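PDB 2XU0: erythrocyte membrane protein 1 from Plasmodium falciparum, which acts as a surface adhesin, here its N-terminal segment and first Duffy-binding-like domain, a rosetting domain, and probably binds host cell surface receptors. Local coordinates for residues W257-E262 and P302-Y308; S320-R325 and L436-C442; C470-G474 and C483-S487. The protein carries 10 engineered substitutions. All coordinates share one frame; numbering follows the deposited sequence.

Interaction 1 of 3, residues W257-E262 and P302-Y308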
ATOM      1  N   TRP A 257     -15.847 -10.848  -9.458  1.00 33.38           N
ATOM      2  CA  TRP A 257     -14.741 -10.771  -8.511  1.00 30.94           C
ATOM      3  C   TRP A 257     -15.067 -11.544  -7.245  1.00 34.29           C
ATOM      4  O   TRP A 257     -14.312 -12.421  -6.834  1.00 33.24           O
ATOM      5  CB  TRP A 257     -14.365  -9.312  -8.175  1.00 28.38           C
ATOM      6  CG  TRP A 257     -13.261  -9.245  -7.150  1.00 27.83           C
ATOM      7  CD1 TRP A 257     -13.406  -9.042  -5.808  1.00 30.16           C
ATOM      8  CD2 TRP A 257     -11.900  -9.662  -7.345  1.00 27.65           C
ATOM      9  NE1 TRP A 257     -12.188  -9.166  -5.173  1.00 28.40           N
ATOM     10  CE2 TRP A 257     -11.260  -9.615  -6.082  1.00 30.08           C
ATOM     11  CE3 TRP A 257     -11.149 -10.045  -8.476  1.00 28.56           C
ATOM     12  CZ2 TRP A 257      -9.895  -9.852  -5.930  1.00 29.29           C
ATOM     13  CZ3 TRP A 257      -9.792 -10.287  -8.325  1.00 29.76           C
ATOM     14  CH2 TRP A 257      -9.180 -10.209  -7.061  1.00 30.44           C
ATOM     15  N   THR A 258     -16.190 -11.197  -6.626  1.00 31.38           N
ATOM     16  CA  THR A 258     -16.676 -11.811  -5.402  1.00 30.96           C
ATOM     17  C   THR A 258     -16.731 -13.324  -5.500  1.00 33.49           C
ATOM     18  O   THR A 258     -16.320 -13.999  -4.559  1.00 31.36           O
ATOM     19  CB  THR A 258     -18.013 -11.183  -5.027  1.00 38.83           C
ATOM     20  OG1 THR A 258     -17.781  -9.784  -4.840  1.00 40.59           O
ATOM     21  CG2 THR A 258     -18.601 -11.776  -3.748  1.00 41.03           C
ATOM     22  N   ILE A 259     -17.201 -13.841  -6.650  1.00 31.36           N
ATOM     23  CA  ILE A 259     -17.344 -15.267  -6.886  1.00 32.37           C
ATOM     24  C   ILE A 259     -16.008 -15.981  -7.040  1.00 38.61           C
ATOM     25  O   ILE A 259     -15.835 -17.072  -6.492  1.00 39.90           O
ATOM     26  CB  ILE A 259     -18.350 -15.543  -8.040  1.00 35.96           C
ATOM     27  CG1 ILE A 259     -19.807 -15.292  -7.563  1.00 35.48           C
ATOM     28  CG2 ILE A 259     -18.210 -16.978  -8.594  1.00 38.91           C
ATOM     29  CD1 ILE A 259     -20.771 -14.793  -8.699  1.00 40.51           C
ATOM     30  N   ASN A 260     -15.045 -15.353  -7.728  1.00 34.72           N
ATOM     31  CA  ASN A 260     -13.764 -15.990  -7.992  1.00 34.81           C
ATOM     32  C   ASN A 260     -12.624 -15.567  -7.108  1.00 38.12           C
ATOM     33  O   ASN A 260     -11.525 -16.091  -7.278  1.00 39.22           O
ATOM     34  CB  ASN A 260     -13.399 -15.809  -9.474  1.00 39.44           C
ATOM     35  CG  ASN A 260     -14.377 -16.489 -10.398  1.00 50.13           C
ATOM     36  OD1 ASN A 260     -14.322 -17.697 -10.605  1.00 46.93           O
ATOM     37  ND2 ASN A 260     -15.352 -15.752 -10.878  1.00 37.17           N
ATOM     38  N   ARG A 261     -12.845 -14.619  -6.180  1.00 34.26           N
ATOM     39  CA  ARG A 261     -11.766 -14.079  -5.332  1.00 33.87           C
ATOM     40  C   ARG A 261     -10.969 -15.119  -4.559  1.00 35.47           C
ATOM     41  O   ARG A 261      -9.776 -14.944  -4.372  1.00 34.09           O
ATOM     42  CB  ARG A 261     -12.258 -12.933  -4.420  1.00 34.62           C
ATOM     43  CG  ARG A 261     -13.202 -13.381  -3.299  1.00 38.77           C
ATOM     44  CD  ARG A 261     -13.802 -12.207  -2.546  1.00 33.03           C
ATOM     45  NE  ARG A 261     -12.825 -11.505  -1.708  1.00 25.98           N
ATOM     46  CZ  ARG A 261     -12.546 -11.813  -0.450  1.00 33.92           C
ATOM     47  NH1 ARG A 261     -13.146 -12.843   0.137  1.00 32.51           N
ATOM     48  NH2 ARG A 261     -11.675 -11.093   0.235  1.00 23.98           N
ATOM     49  N   GLU A 262     -11.627 -16.211  -4.133  1.00 33.53           N
ATOM     50  CA  GLU A 262     -10.992 -17.274  -3.369  1.00 33.00           C
ATOM     51  C   GLU A 262      -9.891 -17.981  -4.151  1.00 34.34           C
ATOM     52  O   GLU A 262      -8.805 -18.120  -3.614  1.00 33.65           O
ATOM     53  CB  GLU A 262     -12.037 -18.257  -2.849  1.00 34.97           C
ATOM     54  CG  GLU A 262     -11.417 -19.335  -1.985  1.00 43.72           C
ATOM     55  CD  GLU A 262     -12.396 -20.410  -1.566  1.00 65.28           C
ATOM     56  OE1 GLU A 262     -12.124 -21.599  -1.847  1.00 74.67           O
ATOM     57  OE2 GLU A 262     -13.427 -20.064  -0.946  1.00 50.84           O
ATOM     58  N   PRO A 302     -10.219 -16.126   1.661  1.00 31.76           N
ATOM     59  CA  PRO A 302      -9.047 -15.270   1.922  1.00 30.03           C
ATOM     60  C   PRO A 302      -9.028 -14.693   3.340  1.00 34.30           C
ATOM     61  O   PRO A 302     -10.084 -14.401   3.907  1.00 34.07           O
ATOM     62  CB  PRO A 302      -9.164 -14.184   0.849  1.00 31.47           C
ATOM     63  CG  PRO A 302      -9.906 -14.827  -0.252  1.00 35.24           C
ATOM     64  CD  PRO A 302     -10.886 -15.761   0.395  1.00 31.73           C
ATOM     65  N   PRO A 303      -7.859 -14.493   3.963  1.00 32.33           N
ATOM     66  CA  PRO A 303      -7.874 -13.918   5.324  1.00 32.48           C
ATOM     67  C   PRO A 303      -8.035 -12.395   5.293  1.00 33.83           C
ATOM     68  O   PRO A 303      -8.086 -11.769   6.340  1.00 31.47           O
ATOM     69  CB  PRO A 303      -6.518 -14.339   5.901  1.00 33.45           C
ATOM     70  CG  PRO A 303      -5.631 -14.472   4.696  1.00 36.62           C
ATOM     71  CD  PRO A 303      -6.479 -14.687   3.474  1.00 32.45           C
ATOM     72  N   THR A 304      -8.062 -11.811   4.083  1.00 29.61           N
ATOM     73  CA  THR A 304      -8.140 -10.368   3.896  1.00 29.19           C
ATOM     74  C   THR A 304      -9.461  -9.944   3.281  1.00 32.47           C
ATOM     75  O   THR A 304     -10.088 -10.683   2.502  1.00 30.41           O
ATOM     76  CB  THR A 304      -6.898  -9.815   3.086  1.00 36.91           C
ATOM     77  OG1 THR A 304      -7.014  -8.396   2.973  1.00 39.47           O
ATOM     78  CG2 THR A 304      -6.810 -10.364   1.662  1.00 30.61           C
ATOM     79  N   TYR A 305      -9.813  -8.692   3.573  1.00 30.38           N
ATOM     80  CA  TYR A 305     -10.982  -7.990   3.045  1.00 29.91           C
ATOM     81  C   TYR A 305     -10.562  -6.618   2.501  1.00 33.32           C
ATOM     82  O   TYR A 305     -11.399  -5.745   2.339  1.00 33.73           O
ATOM     83  CB  TYR A 305     -12.068  -7.887   4.113  1.00 30.02           C
ATOM     84  CG  TYR A 305     -12.480  -9.257   4.626  1.00 31.52           C
ATOM     85  CD1 TYR A 305     -13.446 -10.017   3.959  1.00 31.67           C
ATOM     86  CD2 TYR A 305     -11.862  -9.819   5.742  1.00 32.17           C
ATOM     87  CE1 TYR A 305     -13.830 -11.277   4.437  1.00 31.85           C
ATOM     88  CE2 TYR A 305     -12.227 -11.083   6.211  1.00 33.08           C
ATOM     89  CZ  TYR A 305     -13.247 -11.780   5.592  1.00 39.43           C
ATOM     90  OH  TYR A 305     -13.590 -13.012   6.092  1.00 47.19           O
ATOM     91  N   LEU A 306      -9.269  -6.450   2.155  1.00 30.22           N
ATOM     92  CA  LEU A 306      -8.766  -5.189   1.599  1.00 29.62           C
ATOM     93  C   LEU A 306      -9.389  -4.913   0.247  1.00 31.43           C
ATOM     94  O   LEU A 306      -9.609  -3.752  -0.091  1.00 30.70           O
ATOM     95  CB  LEU A 306      -7.240  -5.145   1.522  1.00 30.78           C
ATOM     96  CG  LEU A 306      -6.455  -4.927   2.831  1.00 36.25           C
ATOM     97  CD1 LEU A 306      -4.957  -4.837   2.535  1.00 36.02           C
ATOM     98  CD2 LEU A 306      -6.879  -3.660   3.556  1.00 38.98           C
ATOM     99  N   ASP A 307      -9.772  -5.978  -0.494  1.00 26.44           N
ATOM    100  CA  ASP A 307     -10.452  -5.814  -1.782  1.00 26.54           C
ATOM    101  C   ASP A 307     -11.869  -5.182  -1.623  1.00 32.11           C
ATOM    102  O   ASP A 307     -12.560  -4.940  -2.613  1.00 33.42           O
ATOM    103  CB  ASP A 307     -10.462  -7.137  -2.571  1.00 27.18           C
ATOM    104  CG  ASP A 307     -11.019  -8.363  -1.850  1.00 32.77           C
ATOM    105  OD1 ASP A 307     -10.805  -8.486  -0.615  1.00 31.39           O
ATOM    106  OD2 ASP A 307     -11.576  -9.252  -2.539  1.00 32.68           O
ATOM    107  N   TYR A 308     -12.284  -4.898  -0.375  1.00 27.39           N
ATOM    108  CA  TYR A 308     -13.560  -4.215  -0.095  1.00 26.78           C
ATOM    109  C   TYR A 308     -13.310  -2.864   0.573  1.00 28.90           C
ATOM    110  O   TYR A 308     -14.230  -2.244   1.109  1.00 26.50           O
ATOM    111  CB  TYR A 308     -14.547  -5.122   0.675  1.00 27.65           C
ATOM    112  CG  TYR A 308     -14.972  -6.276  -0.199  1.00 30.48           C
ATOM    113  CD1 TYR A 308     -15.993  -6.121  -1.132  1.00 33.38           C
ATOM    114  CD2 TYR A 308     -14.220  -7.447  -0.250  1.00 30.55           C
ATOM    115  CE1 TYR A 308     -16.299  -7.129  -2.042  1.00 35.41           C
ATOM    116  CE2 TYR A 308     -14.483  -8.437  -1.191  1.00 30.83           C
ATOM    117  CZ  TYR A 308     -15.536  -8.281  -2.075  1.00 37.63           C
ATOM    118  OH  TYR A 308     -15.867  -9.277  -2.953  1.00 35.49           O
TER
HETATM  119  O   HOH W   1     -12.468 -13.751   2.716  1.00 43.59           O
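Arg-261 reaches from helix 249-268 to Asp-307 and holds its carboxylate side-on: NE lies 2.7 Å from OD2, and NH2 lies 2.9 Å from OD1. Guanidinium and carboxylate are nearly coplanar (14° apart), and both oxygens offer their syn lone pairs. Asp-307 OD2 also accepts, through its anti lone pair, the indole N-H of Trp-257 (NE1 to OD2 2.7 Å), which approaches in the ring plane, so OD2 is gripped by two donors, and three N-H bonds in all fix the rotation of the carboxylate. Arg-261 starts with CG wedged between backbone N and carbonyl carbon (chi1 70°) and bends at chi3, which turns NE and NH2 toward the loop. Arg-261 NH2 also donates to Thr-304 O (2.8 Å), while a water links its NH1 to Pro-302 O. Pro-302 CG covers one guanidinium face; over the other comes the ring edge of Tyr-308, CE2 3.5 Å from Arg-261 NE, the two planes 66° apart. Tyr-308 OH donates to Thr-258 OG1 (2.7 Å). Arg-204 makes cation-pi contacts with both Trp-257 and Tyr-308, and Glu-27 of helix 22-39 holds Thr-304 OG1. This buried salt bridge with its aromatic surround anchors the loop before helix 311-338 within the helical Duffy-binding-like fold.

Interaction 2 of 3, residues S320-R325 and L436-C442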
ATOM      1  N   SER A 320       1.796   5.780   4.044  1.00 28.99           N
ATOM      2  CA  SER A 320       2.255   6.088   5.402  1.00 29.64           C
ATOM      3  C   SER A 320       3.176   5.023   6.010  1.00 31.00           C
ATOM      4  O   SER A 320       4.176   5.375   6.642  1.00 28.33           O
ATOM      5  CB  SER A 320       1.075   6.430   6.315  1.00 32.49           C
ATOM      6  OG  SER A 320       0.259   5.302   6.545  1.00 46.37           O
ATOM      7  N   GLU A 321       2.852   3.744   5.799  1.00 27.66           N
ATOM      8  CA  GLU A 321       3.654   2.613   6.285  1.00 27.82           C
ATOM      9  C   GLU A 321       5.028   2.564   5.618  1.00 30.78           C
ATOM     10  O   GLU A 321       6.049   2.399   6.303  1.00 30.78           O
ATOM     11  CB  GLU A 321       2.903   1.279   6.095  1.00 28.79           C
ATOM     12  CG  GLU A 321       1.829   1.048   7.160  1.00 33.92           C
ATOM     13  CD  GLU A 321       2.434   0.843   8.535  1.00 42.73           C
ATOM     14  OE1 GLU A 321       2.991  -0.249   8.787  1.00 36.87           O
ATOM     15  OE2 GLU A 321       2.463   1.821   9.312  1.00 29.11           O
ATOM     16  N   GLU A 322       5.045   2.749   4.305  1.00 25.89           N
ATOM     17  CA  GLU A 322       6.267   2.769   3.489  1.00 25.46           C
ATOM     18  C   GLU A 322       7.085   3.995   3.757  1.00 31.51           C
ATOM     19  O   GLU A 322       8.305   3.901   3.710  1.00 32.93           O
ATOM     20  CB  GLU A 322       5.947   2.631   1.989  1.00 26.09           C
ATOM     21  CG  GLU A 322       5.499   1.225   1.640  1.00 34.04           C
ATOM     22  CD  GLU A 322       6.601   0.186   1.756  1.00 56.24           C
ATOM     23  OE1 GLU A 322       7.423   0.097   0.814  1.00 44.66           O
ATOM     24  OE2 GLU A 322       6.691  -0.482   2.816  1.00 44.19           O
ATOM     25  N   PHE A 323       6.433   5.148   4.070  1.00 29.19           N
ATOM     26  CA  PHE A 323       7.119   6.394   4.434  1.00 28.66           C
ATOM     27  C   PHE A 323       7.881   6.143   5.746  1.00 33.56           C
ATOM     28  O   PHE A 323       9.074   6.441   5.833  1.00 34.36           O
ATOM     29  CB  PHE A 323       6.109   7.591   4.614  1.00 29.95           C
ATOM     30  CG  PHE A 323       6.663   8.758   5.417  1.00 30.99           C
ATOM     31  CD1 PHE A 323       7.682   9.563   4.901  1.00 32.68           C
ATOM     32  CD2 PHE A 323       6.256   8.977   6.730  1.00 31.97           C
ATOM     33  CE1 PHE A 323       8.249  10.585   5.674  1.00 32.19           C
ATOM     34  CE2 PHE A 323       6.814  10.014   7.495  1.00 33.27           C
ATOM     35  CZ  PHE A 323       7.815  10.797   6.965  1.00 31.67           C
ATOM     36  N   CYS A 324       7.182   5.625   6.780  1.00 27.78           N
ATOM     37  CA  CYS A 324       7.777   5.358   8.104  1.00 27.58           C
ATOM     38  C   CYS A 324       8.899   4.310   8.012  1.00 34.74           C
ATOM     39  O   CYS A 324       9.931   4.453   8.677  1.00 35.66           O
ATOM     40  CB  CYS A 324       6.699   4.923   9.087  1.00 27.76           C
ATOM     41  SG  CYS A 324       5.516   6.226   9.522  0.75 31.58           S
ATOM     42  N   ARG A 325       8.691   3.264   7.204  1.00 32.55           N
ATOM     43  CA  ARG A 325       9.671   2.188   7.022  1.00 32.99           C
ATOM     44  C   ARG A 325      10.942   2.756   6.384  1.00 37.78           C
ATOM     45  O   ARG A 325      11.999   2.620   6.977  1.00 36.57           O
ATOM     46  CB  ARG A 325       9.092   1.034   6.201  1.00 29.08           C
ATOM     47  CG  ARG A 325      10.111  -0.084   5.909  1.00 29.70           C
ATOM     48  CD  ARG A 325       9.517  -1.186   5.054  1.00 29.38           C
ATOM     49  NE  ARG A 325       9.416  -0.819   3.638  1.00 32.14           N
ATOM     50  CZ  ARG A 325      10.408  -0.915   2.753  1.00 42.36           C
ATOM     51  NH1 ARG A 325      11.605  -1.340   3.130  1.00 40.99           N
ATOM     52  NH2 ARG A 325      10.214  -0.568   1.492  1.00 31.05           N
ATOM     53  N   LEU A 436      -3.131   6.300  11.037  1.00 27.10           N
ATOM     54  CA  LEU A 436      -1.870   6.214  10.304  1.00 26.94           C
ATOM     55  C   LEU A 436      -0.705   6.174  11.284  1.00 31.31           C
ATOM     56  O   LEU A 436       0.207   5.366  11.094  1.00 34.09           O
ATOM     57  CB  LEU A 436      -1.710   7.338   9.254  1.00 26.22           C
ATOM     58  CG  LEU A 436      -2.768   7.399   8.141  1.00 29.66           C
ATOM     59  CD1 LEU A 436      -2.477   8.545   7.225  1.00 29.70           C
ATOM     60  CD2 LEU A 436      -2.880   6.063   7.352  1.00 28.61           C
ATOM     61  N   ASN A 437      -0.765   6.990  12.348  1.00 25.77           N
ATOM     62  CA  ASN A 437       0.216   6.994  13.461  1.00 27.86           C
ATOM     63  C   ASN A 437       0.334   5.612  14.091  1.00 32.60           C
ATOM     64  O   ASN A 437       1.404   5.226  14.550  1.00 31.80           O
ATOM     65  CB  ASN A 437      -0.224   7.979  14.584  1.00 26.09           C
ATOM     66  CG  ASN A 437      -0.097   9.433  14.201  1.00 35.09           C
ATOM     67  OD1 ASN A 437       0.408   9.757  13.118  1.00 31.63           O
ATOM     68  ND2 ASN A 437      -0.607  10.345  15.043  1.00 26.46           N
ATOM     69  N   ASN A 438      -0.778   4.878  14.109  1.00 30.17           N
ATOM     70  CA  ASN A 438      -0.881   3.573  14.763  1.00 30.55           C
ATOM     71  C   ASN A 438      -0.421   2.402  13.945  1.00 33.95           C
ATOM     72  O   ASN A 438      -0.523   1.288  14.434  1.00 34.40           O
ATOM     73  CB  ASN A 438      -2.321   3.331  15.200  1.00 29.31           C
ATOM     74  CG  ASN A 438      -2.790   4.232  16.293  1.00 44.45           C
ATOM     75  OD1 ASN A 438      -2.007   4.679  17.121  1.00 35.27           O
ATOM     76  ND2 ASN A 438      -4.092   4.482  16.322  1.00 38.16           N
ATOM     77  N   GLY A 439       0.026   2.630  12.712  1.00 30.94           N
ATOM     78  CA  GLY A 439       0.454   1.545  11.833  1.00 31.06           C
ATOM     79  C   GLY A 439       1.629   0.752  12.355  1.00 33.28           C
ATOM     80  O   GLY A 439       2.388   1.252  13.184  1.00 33.01           O
ATOM     81  N   LYS A 440       1.805  -0.486  11.878  1.00 31.19           N
ATOM     82  CA  LYS A 440       2.922  -1.344  12.312  1.00 31.32           C
ATOM     83  C   LYS A 440       4.284  -0.588  12.292  1.00 35.45           C
ATOM     84  O   LYS A 440       4.959  -0.472  13.329  1.00 35.58           O
ATOM     85  CB  LYS A 440       2.975  -2.616  11.447  1.00 34.27           C
ATOM     86  CG  LYS A 440       3.916  -3.708  11.967  1.00 48.15           C
ATOM     87  CD  LYS A 440       4.086  -4.852  10.959  1.00 55.45           C
ATOM     88  CE  LYS A 440       3.170  -6.016  11.250  1.00 71.25           C
ATOM     89  NZ  LYS A 440       3.466  -7.196  10.382  1.00 81.38           N
ATOM     90  N   HIS A 441       4.640  -0.036  11.135  1.00 30.87           N
ATOM     91  CA  HIS A 441       5.907   0.673  10.941  1.00 30.85           C
ATOM     92  C   HIS A 441       5.883   2.030  11.605  1.00 36.23           C
ATOM     93  O   HIS A 441       6.838   2.383  12.287  1.00 36.24           O
ATOM     94  CB  HIS A 441       6.240   0.795   9.445  1.00 31.83           C
ATOM     95  CG  HIS A 441       6.577  -0.509   8.801  1.00 35.78           C
ATOM     96  ND1 HIS A 441       7.806  -1.112   8.995  1.00 37.97           N
ATOM     97  CD2 HIS A 441       5.836  -1.293   7.987  1.00 37.65           C
ATOM     98  CE1 HIS A 441       7.767  -2.242   8.306  1.00 36.76           C
ATOM     99  NE2 HIS A 441       6.616  -2.384   7.668  1.00 36.98           N
ATOM    100  N   CYS A 442       4.774   2.779  11.466  1.00 33.59           N
ATOM    101  CA  CYS A 442       4.684   4.127  12.058  1.00 31.65           C
ATOM    102  C   CYS A 442       4.684   4.218  13.578  1.00 39.48           C
ATOM    103  O   CYS A 442       5.265   5.158  14.121  1.00 38.93           O
ATOM    104  CB  CYS A 442       3.552   4.925  11.436  1.00 29.48           C
ATOM    105  SG  CYS A 442       3.748   5.196   9.651  1.00 32.66           S
TER
HETATM  106  O   HOH W   2       0.717   3.925   8.988  1.00 31.54           O
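The disulfide Cys-324 to Cys-442 staples the long helix 311-338 to the short, weakly bonded helical turn around 440-443, one of the cross-links of the cysteine-rich Duffy-binding-like fold. Its sulfurs are 2.1 Å apart with a chi3 of 99°, and at each cysteine SG stands anti to the carbonyl carbon, which points the two sulfurs at each other in a buried setting. One turn earlier on the long helix, Glu-321 folds back at chi2 (-67°) and brings its carboxylate up to the backbone N-H groups of His-441 and Cys-442. Glu-321 OE1 accepts the N-H of His-441 almost straight (2.9 Å, 174°) through its syn lone pair, while OE2 takes a weak bond from Cys-442 N at 3.3 Å. Glu-321 OE2 also comes to 3.2 Å from Gly-439 CA, where no side chain intervenes. A water lies within hydrogen-bonding distance of Glu-321 OE2, Ser-320 OG and Leu-436 O, more acceptors than it has protons to give; the Ser-320 hydroxyl bonds Glu-317 O within its own helix. Leu-436 CD2 packs against Ser-320 OG. Next to this, Arg-325 runs alongside His-441, its CB over the imidazole face in a CH-pi contact (4.0 Å to the centroid). Beyond it, Glu-322 receives the Arg-325 guanidinium side-on, NE and NH2 each meeting one oxygen, and NH2 also bonds Phe-105 O, which probably steadies the chain lying on the ring. Covalent bond and carboxylate thus act together: one locks the segments, the other meets two consecutive backbone N-H groups, one firmly and one weakly, which would be expected to favour the charged carboxylate.

Interaction 3 of 3, residues C470-G474 and C483-S487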
ATOM      1  N   CYS A 470      25.447  22.699  15.284  1.00 46.35           N
ATOM      2  CA  CYS A 470      26.242  22.286  16.453  1.00 46.46           C
ATOM      3  C   CYS A 470      25.668  22.822  17.757  1.00 50.10           C
ATOM      4  O   CYS A 470      25.367  24.021  17.800  1.00 48.76           O
ATOM      5  CB  CYS A 470      27.694  22.742  16.313  1.00 46.58           C
ATOM      6  SG  CYS A 470      28.676  21.761  15.167  1.00 50.57           S
ATOM      7  N   PRO A 471      25.699  22.039  18.873  1.00 47.37           N
ATOM      8  CA  PRO A 471      25.364  22.633  20.184  1.00 47.26           C
ATOM      9  C   PRO A 471      26.283  23.849  20.406  1.00 52.44           C
ATOM     10  O   PRO A 471      27.467  23.754  20.096  1.00 52.06           O
ATOM     11  CB  PRO A 471      25.643  21.492  21.168  1.00 48.70           C
ATOM     12  CG  PRO A 471      25.515  20.252  20.346  1.00 53.09           C
ATOM     13  CD  PRO A 471      26.116  20.631  19.020  1.00 48.75           C
ATOM     14  N   LEU A 472      25.703  25.016  20.777  1.00 50.61           N
ATOM     15  CA  LEU A 472      26.336  26.346  20.930  1.00 51.98           C
ATOM     16  C   LEU A 472      27.793  26.460  21.372  1.00 56.27           C
ATOM     17  O   LEU A 472      28.518  27.304  20.833  1.00 54.81           O
ATOM     18  CB  LEU A 472      25.474  27.309  21.787  1.00 52.53           C
ATOM     19  CG  LEU A 472      24.124  27.754  21.221  1.00 57.66           C
ATOM     20  CD1 LEU A 472      23.336  28.495  22.271  1.00 57.39           C
ATOM     21  CD2 LEU A 472      24.296  28.647  19.984  1.00 61.13           C
ATOM     22  N   TYR A 473      28.194  25.688  22.398  1.00 54.66           N
ATOM     23  CA  TYR A 473      29.548  25.740  22.984  1.00 55.25           C
ATOM     24  C   TYR A 473      30.442  24.558  22.566  1.00 60.12           C
ATOM     25  O   TYR A 473      31.534  24.379  23.119  1.00 60.92           O
ATOM     26  CB  TYR A 473      29.447  25.863  24.524  1.00 56.58           C
ATOM     27  CG  TYR A 473      28.359  26.823  24.961  1.00 57.86           C
ATOM     28  CD1 TYR A 473      27.181  26.355  25.540  1.00 59.74           C
ATOM     29  CD2 TYR A 473      28.454  28.186  24.685  1.00 58.25           C
ATOM     30  CE1 TYR A 473      26.150  27.231  25.890  1.00 59.85           C
ATOM     31  CE2 TYR A 473      27.427  29.066  25.017  1.00 58.85           C
ATOM     32  CZ  TYR A 473      26.279  28.587  25.624  1.00 64.77           C
ATOM     33  OH  TYR A 473      25.276  29.472  25.938  1.00 63.06           O
ATOM     34  N   GLY A 474      29.975  23.795  21.575  1.00 55.31           N
ATOM     35  CA  GLY A 474      30.656  22.619  21.051  1.00 54.77           C
ATOM     36  C   GLY A 474      30.400  21.351  21.839  1.00 58.34           C
ATOM     37  O   GLY A 474      29.604  21.343  22.788  1.00 57.05           O
ATOM     38  N   CYS A 483      29.755  11.434  23.620  1.00 73.25           N
ATOM     39  CA  CYS A 483      29.963  12.856  23.399  1.00 71.44           C
ATOM     40  C   CYS A 483      28.993  13.629  24.274  1.00 73.51           C
ATOM     41  O   CYS A 483      27.811  13.280  24.329  1.00 73.19           O
ATOM     42  CB  CYS A 483      29.812  13.217  21.921  1.00 70.92           C
ATOM     43  SG  CYS A 483      30.971  12.353  20.821  1.00 74.31           S
ATOM     44  N   ILE A 484      29.506  14.650  24.991  1.00 68.24           N
ATOM     45  CA  ILE A 484      28.731  15.515  25.894  1.00 67.03           C
ATOM     46  C   ILE A 484      28.709  16.954  25.383  1.00 67.13           C
ATOM     47  O   ILE A 484      29.681  17.397  24.766  1.00 65.56           O
ATOM     48  CB  ILE A 484      29.200  15.433  27.387  1.00 70.49           C
ATOM     49  CG1 ILE A 484      30.696  15.807  27.568  1.00 70.99           C
ATOM     50  CG2 ILE A 484      28.874  14.066  28.001  1.00 71.79           C
ATOM     51  CD1 ILE A 484      31.031  16.589  28.869  1.00 79.74           C
ATOM     52  N   HIS A 485      27.609  17.683  25.646  1.00 62.25           N
ATOM     53  CA  HIS A 485      27.473  19.086  25.241  1.00 61.52           C
ATOM     54  C   HIS A 485      28.273  19.936  26.220  1.00 65.77           C
ATOM     55  O   HIS A 485      28.092  19.792  27.433  1.00 65.46           O
ATOM     56  CB  HIS A 485      25.993  19.530  25.241  1.00 61.88           C
ATOM     57  CG  HIS A 485      25.131  18.943  24.150  1.00 65.24           C
ATOM     58  ND1 HIS A 485      25.466  17.762  23.494  1.00 66.95           N
ATOM     59  CD2 HIS A 485      23.946  19.382  23.666  1.00 66.60           C
ATOM     60  CE1 HIS A 485      24.490  17.538  22.632  1.00 66.09           C
ATOM     61  NE2 HIS A 485      23.554  18.485  22.699  1.00 66.39           N
ATOM     62  N   ASN A 486      29.186  20.791  25.695  1.00 62.31           N
ATOM     63  CA  ASN A 486      30.010  21.704  26.494  1.00 61.81           C
ATOM     64  C   ASN A 486      29.153  22.709  27.287  1.00 67.77           C
ATOM     65  O   ASN A 486      28.006  22.983  26.908  1.00 66.33           O
ATOM     66  CB  ASN A 486      31.021  22.462  25.622  1.00 57.87           C
ATOM     67  CG  ASN A 486      32.169  21.646  25.073  1.00 59.17           C
ATOM     68  OD1 ASN A 486      32.568  20.600  25.611  1.00 48.06           O
ATOM     69  ND2 ASN A 486      32.760  22.148  24.001  1.00 44.41           N
ATOM     70  N   SER A 487      29.759  23.276  28.369  1.00 66.23           N
ATOM     71  CA  SER A 487      29.228  24.213  29.376  1.00 70.42           C
ATOM     72  C   SER A 487      28.286  23.545  30.386  1.00 84.86           C
ATOM     73  O   SER A 487      28.125  22.302  30.325  1.00 86.11           O
ATOM     74  CB  SER A 487      28.618  25.466  28.751  1.00 74.33           C
ATOM     75  OG  SER A 487      29.617  26.250  28.121  1.00 84.84           O
ATOM     76  OXT SER A 487      27.788  24.246  31.296  1.00108.39           O
TER
HETATM   77  O   HOH W   3      27.343  23.252  23.860  1.00 47.39           O
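Residues 471-474 form a type I beta turn, closed by Gly-474 N to Pro-471 O at 2.9 Å, and Gly-474 leaves it with a positive phi of 84°. Gly-474 O then accepts the N-H of Asn-486 (N to O 3.0 Å). Strand 483-485 ends just before that residue, and the chain runs on to its C terminus at Ser-487. With Ile-484 bonded to Thr-476 through the backbone, the Gly-474 to Asn-486 link continues the register of the antiparallel hairpin 475-477/483-485, whose strands are also tied by the Cys-477 to Cys-483 disulfide. The side chain of Asn-486 adds a second bond: with CG anti to the carbonyl carbon (chi1 -71°), its amide ND2 reaches Tyr-473 O at 2.7 Å, nearly straight, while OD1 is held by Thr-476 OG1, so both ends of the amide are fixed. A water joins Tyr-473 N, Gly-474 O and Asn-486 O. Pro-471 lays its CG over the centre of the His-485 imidazole, 3.6 Å from the centroid, in a CH-pi contact; Tyr-346 of strand 345-346 touches both residues. At the chain end, Ser-487 brings OG within 3.4 Å of Tyr-473 CG, and its CB packs at 3.6 Å against Tyr-473 CD1 on the protein surface. Cys-470, just ahead of the turn, is bonded to Cys-354.

How the interactions relate
The three contacts follow one another along the chain, none enclosing or crossing another. Interaction 1 closes the 39-residue loop after 257-262 and fixes the approach to helix 311-338. That helix then carries 320-325 into interaction 2, whose centre lies about 24 Å from that of interaction 1; its loop of 110 residues, rich in helix, includes helix 371-407 and returns at 436-442. Interaction 3 closes a short hairpin at the C terminus, about 58 Å from interaction 1 centre to centre, on the opposite side of the chain's centre. The Cys-354 to Cys-470 disulfide runs from the loop of interaction 2 to 470-474, linking these two regions covalently.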